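Protein F-112 (Sulfolobus virus-like particle ssv1, PDB 2VQC) is essential for the function of the virus and has a winged-helix fold, which points to a role in binding DNA. Local coordinates at residues 19-24 and 54-59; 63-68 and 74-79. One frame throughout, in Å; residues are numbered along the deposited sequence.

Interaction 1: residues 19-24 and 54-59; sequences IMYKIL and KAICER
The aromatic ring of Tyr21 carries most of this contact between two helices, meeting Ile56 with one face and Cys57 with its edge. Ile56 supplies a CH-pi contact: its CG2 methyl lies over the ring, 3.8 Å from the centroid and only 15° off the normal, with Tyr21 CD1 the nearest ring atom to CG2. That branch is placed there by a first torsion of -66°, which turns CG1 toward the backbone N and leaves CG2 anti to it.

Sulfur makes the second kind of contact. Cys57 SG sits in the plane of the Tyr21 ring at its edge, 3.8 Å from CE1, a sulfur-aromatic approach. One turn beyond Tyr21 on helix 13-27, Leu24 adds a looser apolar touch, its CD1 standing 4.3 Å from Cys57 SG. With the segment axes 10.4 Å apart and inclined at 57°, side chains alone bridge the gap.

Tyr21 OH is hydrogen-bonded to Glu63 OE1, just before strand 64-68. In the winged-helix fold the contact joins helix 13-27 to the C-terminal part of helix 43-59. Cys64 of strand 64-68 packs against Leu24, and Phe75 of strand 73-77 against both Leu24 and Cys57.

Interaction 2: residues 63-68 and 74-79; sequences ECEVQY and TFKWIK
Glu63 runs alongside both Trp77 and Lys79, all three side chains pointing the same way. Its CB lies over the six-membered ring of Trp77, 4.3 Å from the centroid, while the carboxylate plane is turned 43° from the indole. Lys79 stretches out beside Glu63, CG anti to the backbone N (chi1 -169°), and brings NZ to 2.9 Å from Glu63 OE2 in a salt bridge made from above the carboxylate plane; with OE1 held by Tyr21 OH, both carboxylate oxygens are engaged.

Val66 and Phe75, a non-hydrogen-bonded pair, also lie side by side, with CG2 of Val66 3.8 Å from CE1 of Phe75. On the opposite face of the sheet, Gln67 slants across Lys76, and its NE2 reaches back along its own strand to Glu65 OE1 (3.3 Å). Ile78 crosses Glu65 at about a right angle; its N gives Glu63 O a nearly straight bond of 2.8 Å. Paired backbone bonds link Glu65 with Lys76 and Gln67 with Thr74.

This antiparallel hairpin is the wing of the winged helix. Strand 73-77 is central, hydrogen-bonded on its other side to strand 29-30, and the face bearing Cys64, Val66, Phe75 and Trp77 packs on helices 13-27 and 43-59.

How the interactions relate
Interaction 1 is a buried meeting of two helices near the centre of the fold, with apolar and sulfur-aromatic chemistry between them; interaction 2 is a partly buried hairpin, ruled by backbone hydrogen bonds and edged with charged side chains. They share no secondary-structure element, yet they touch directly, their centres about 9 Å apart. The disulfide between Cys57 SG and Cys64 SG (2.0 Å) ties the C-terminal part of helix 43-59 to the strand that follows it. Tyr21 reaches from interaction 1 to the mouth of the hairpin, where its ring packs edge-to-face with Trp77. Hydrophobic residues of the 63-68/74-79 hairpin thus continue the core begun by 19-24/54-59, whereas Glu65, Gln67 and Lys76 lie on the hairpin's other face.

Interaction 1: residues 19-24 and 54-59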
# COMPACT_ATOMS: atom_id res chain seq x y z
N ILE A 19 -7.07 -3.60 3.34
CA ILE A 19 -6.66 -3.54 4.75
C ILE A 19 -5.57 -2.48 4.90
O ILE A 19 -5.64 -1.63 5.79
CB ILE A 19 -6.18 -4.91 5.28
CG1 ILE A 19 -7.31 -5.93 5.21
CG2 ILE A 19 -5.68 -4.79 6.72
CD1 ILE A 19 -6.89 -7.34 5.56
N MSE A 20 -4.59 -2.51 4.01
CA MSE A 20 -3.49 -1.55 4.06
C MSE A 20 -3.97 -0.12 3.80
O MSE A 20 -3.42 0.81 4.37
CB MSE A 20 -2.40 -1.90 3.04
CG MSE A 20 -1.69 -3.24 3.27
SE MSE A 20 -0.96 -3.54 5.07
CE MSE A 20 -2.60 -4.05 5.88
N TYR A 21 -4.98 0.04 2.96
CA TYR A 21 -5.47 1.37 2.60
C TYR A 21 -6.03 2.12 3.81
O TYR A 21 -5.79 3.32 3.97
CB TYR A 21 -6.52 1.29 1.50
CG TYR A 21 -6.88 2.63 0.89
CD1 TYR A 21 -5.97 3.31 0.08
CD2 TYR A 21 -8.12 3.22 1.12
CE1 TYR A 21 -6.27 4.53 -0.48
CE2 TYR A 21 -8.44 4.45 0.56
CZ TYR A 21 -7.51 5.10 -0.24
OH TYR A 21 -7.79 6.31 -0.82
N LYS A 22 -6.77 1.42 4.66
CA LYS A 22 -7.27 2.05 5.87
C LYS A 22 -6.20 2.20 6.95
O LYS A 22 -6.29 3.09 7.80
CB LYS A 22 -8.54 1.38 6.40
CG LYS A 22 -8.41 -0.03 6.86
CD LYS A 22 -9.78 -0.50 7.31
CE LYS A 22 -9.74 -1.95 7.73
NZ LYS A 22 -11.07 -2.44 8.22
N ILE A 23 -5.16 1.36 6.91
CA ILE A 23 -3.98 1.57 7.74
C ILE A 23 -3.21 2.83 7.28
O ILE A 23 -2.63 3.55 8.11
CB ILE A 23 -3.07 0.32 7.77
CG1 ILE A 23 -3.79 -0.80 8.54
CG2 ILE A 23 -1.71 0.63 8.41
CD1 ILE A 23 -3.01 -2.09 8.68
N LEU A 24 -3.23 3.10 5.98
CA LEU A 24 -2.62 4.30 5.40
C LEU A 24 -3.27 5.58 5.94
O LEU A 24 -2.59 6.56 6.24
CB LEU A 24 -2.76 4.28 3.87
CG LEU A 24 -1.72 4.97 2.97
CD1 LEU A 24 -2.39 5.44 1.68
CD2 LEU A 24 -0.99 6.12 3.63
N LYS A 54 -1.57 0.26 -4.99
CA LYS A 54 -1.37 1.32 -5.98
C LYS A 54 -2.63 1.53 -6.83
O LYS A 54 -3.01 2.67 -7.12
CB LYS A 54 -0.16 1.00 -6.85
CG LYS A 54 0.25 2.07 -7.85
CD LYS A 54 1.44 1.62 -8.67
CE LYS A 54 1.68 2.51 -9.89
NZ LYS A 54 2.14 3.88 -9.52
N ALA A 55 -3.28 0.43 -7.22
CA ALA A 55 -4.52 0.51 -8.00
C ALA A 55 -5.64 1.18 -7.20
O ALA A 55 -6.37 2.00 -7.75
CB ALA A 55 -4.94 -0.88 -8.48
N ILE A 56 -5.76 0.84 -5.92
CA ILE A 56 -6.77 1.47 -5.04
C ILE A 56 -6.51 2.97 -4.87
O ILE A 56 -7.44 3.77 -4.93
CB ILE A 56 -6.82 0.81 -3.64
CG1 ILE A 56 -7.33 -0.63 -3.75
CG2 ILE A 56 -7.73 1.60 -2.69
CD1 ILE A 56 -7.15 -1.46 -2.48
N CYS A 57 -5.25 3.35 -4.67
CA CYS A 57 -4.88 4.76 -4.53
C CYS A 57 -5.20 5.58 -5.78
O CYS A 57 -5.65 6.73 -5.68
CB CYS A 57 -3.39 4.90 -4.20
SG CYS A 57 -3.06 4.66 -2.45
N GLU A 58 -4.97 5.00 -6.95
CA GLU A 58 -5.26 5.65 -8.23
C GLU A 58 -6.76 5.86 -8.44
O GLU A 58 -7.15 6.76 -9.19
CB GLU A 58 -4.63 4.87 -9.39
CG GLU A 58 -3.10 5.03 -9.43
CD GLU A 58 -2.40 4.05 -10.36
OE1 GLU A 58 -2.81 2.87 -10.44
OE2 GLU A 58 -1.40 4.46 -11.00
N ARG A 59 -7.60 5.07 -7.77
CA ARG A 59 -9.05 5.29 -7.79
C ARG A 59 -9.49 6.46 -6.91
O ARG A 59 -10.61 6.96 -7.06
CB ARG A 59 -9.80 4.02 -7.37
CG ARG A 59 -9.61 2.88 -8.34
CD ARG A 59 -10.08 1.55 -7.78
NE ARG A 59 -9.67 0.44 -8.65
CZ ARG A 59 -10.13 -0.80 -8.57
NH1 ARG A 59 -11.04 -1.15 -7.66
NH2 ARG A 59 -9.68 -1.72 -9.42

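Interaction 2: residues 63-68 and 74-79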
# COMPACT_ATOMS: atom_id res chain seq x y z
N GLU A 63 -7.43 11.46 -2.14
CA GLU A 63 -7.12 10.92 -0.80
C GLU A 63 -5.70 10.39 -0.69
O GLU A 63 -5.04 10.58 0.33
CB GLU A 63 -8.06 9.76 -0.46
CG GLU A 63 -9.54 10.10 -0.46
CD GLU A 63 -10.42 8.91 -0.09
OE1 GLU A 63 -9.92 7.76 -0.11
OE2 GLU A 63 -11.60 9.12 0.23
N CYS A 64 -5.25 9.69 -1.73
CA CYS A 64 -3.98 8.98 -1.70
C CYS A 64 -3.04 9.50 -2.78
O CYS A 64 -3.47 9.91 -3.86
CB CYS A 64 -4.20 7.48 -1.90
SG CYS A 64 -2.65 6.53 -1.77
N GLU A 65 -1.75 9.46 -2.47
CA GLU A 65 -0.71 9.88 -3.40
C GLU A 65 0.40 8.84 -3.39
O GLU A 65 0.96 8.53 -2.34
CB GLU A 65 -0.16 11.23 -2.97
CG GLU A 65 0.70 11.91 -4.02
CD GLU A 65 1.37 13.17 -3.51
OE1 GLU A 65 1.51 13.31 -2.28
OE2 GLU A 65 1.76 14.02 -4.34
N VAL A 66 0.69 8.29 -4.57
CA VAL A 66 1.78 7.35 -4.72
C VAL A 66 3.03 8.16 -5.05
O VAL A 66 3.15 8.72 -6.15
CB VAL A 66 1.50 6.32 -5.82
CG1 VAL A 66 2.65 5.32 -5.93
CG2 VAL A 66 0.18 5.60 -5.54
N GLN A 67 3.95 8.24 -4.10
CA GLN A 67 5.22 8.93 -4.30
C GLN A 67 6.27 7.93 -4.77
O GLN A 67 7.03 7.40 -3.97
CB GLN A 67 5.65 9.64 -3.02
CG GLN A 67 4.67 10.72 -2.57
CD GLN A 67 5.08 11.41 -1.29
OE1 GLN A 67 5.97 10.95 -0.56
NE2 GLN A 67 4.44 12.54 -1.00
N TYR A 68 6.27 7.67 -6.07
CA TYR A 68 7.28 6.81 -6.67
C TYR A 68 8.57 7.61 -6.81
O TYR A 68 8.63 8.56 -7.59
CB TYR A 68 6.83 6.28 -8.04
CG TYR A 68 7.80 5.28 -8.65
CD1 TYR A 68 7.79 3.95 -8.25
CD2 TYR A 68 8.73 5.67 -9.61
CE1 TYR A 68 8.67 3.03 -8.79
CE2 TYR A 68 9.62 4.76 -10.16
CZ TYR A 68 9.59 3.44 -9.75
OH TYR A 68 10.46 2.52 -10.29
N THR A 74 6.34 5.08 -2.03
CA THR A 74 5.77 5.48 -0.75
C THR A 74 4.36 6.02 -0.97
O THR A 74 4.15 6.92 -1.77
CB THR A 74 6.63 6.58 -0.07
OG1 THR A 74 8.00 6.19 -0.05
CG2 THR A 74 6.15 6.84 1.36
N PHE A 75 3.40 5.45 -0.25
CA PHE A 75 2.02 5.91 -0.30
C PHE A 75 1.83 6.97 0.78
O PHE A 75 2.26 6.78 1.91
CB PHE A 75 1.07 4.73 -0.08
CG PHE A 75 1.25 3.63 -1.08
CD1 PHE A 75 0.55 3.64 -2.27
CD2 PHE A 75 2.16 2.61 -0.85
CE1 PHE A 75 0.73 2.63 -3.22
CE2 PHE A 75 2.35 1.59 -1.79
CZ PHE A 75 1.63 1.61 -2.97
N LYS A 76 1.20 8.07 0.41
CA LYS A 76 0.94 9.17 1.34
C LYS A 76 -0.54 9.52 1.36
O LYS A 76 -1.17 9.68 0.32
CB LYS A 76 1.77 10.39 0.96
CG LYS A 76 1.61 11.56 1.92
CD LYS A 76 2.71 12.60 1.75
CE LYS A 76 2.64 13.65 2.84
NZ LYS A 76 3.85 14.54 2.83
N TRP A 77 -1.08 9.65 2.57
CA TRP A 77 -2.44 10.11 2.77
C TRP A 77 -2.47 11.64 2.66
O TRP A 77 -1.77 12.33 3.41
CB TRP A 77 -2.95 9.66 4.14
CG TRP A 77 -4.42 9.84 4.30
CD1 TRP A 77 -5.06 10.82 5.00
CD2 TRP A 77 -5.44 9.01 3.74
NE1 TRP A 77 -6.42 10.65 4.91
CE2 TRP A 77 -6.68 9.55 4.14
CE3 TRP A 77 -5.43 7.87 2.92
CZ2 TRP A 77 -7.90 8.98 3.77
CZ3 TRP A 77 -6.65 7.31 2.55
CH2 TRP A 77 -7.86 7.86 2.97
N ILE A 78 -3.26 12.17 1.73
CA ILE A 78 -3.28 13.61 1.46
C ILE A 78 -4.67 14.24 1.56
O ILE A 78 -4.84 15.40 1.19
CB ILE A 78 -2.69 13.92 0.05
CG1 ILE A 78 -3.45 13.16 -1.04
CG2 ILE A 78 -1.20 13.56 0.02
CD1 ILE A 78 -3.25 13.73 -2.42
N LYS A 79 -5.64 13.50 2.09
CA LYS A 79 -7.03 13.98 2.18
C LYS A 79 -7.17 15.19 3.11
O LYS A 79 -6.45 15.31 4.11
CB LYS A 79 -7.94 12.86 2.67
CG LYS A 79 -9.42 13.15 2.55
CD LYS A 79 -10.25 11.92 2.94
CE LYS A 79 -11.69 12.04 2.48
NZ LYS A 79 -12.37 10.71 2.52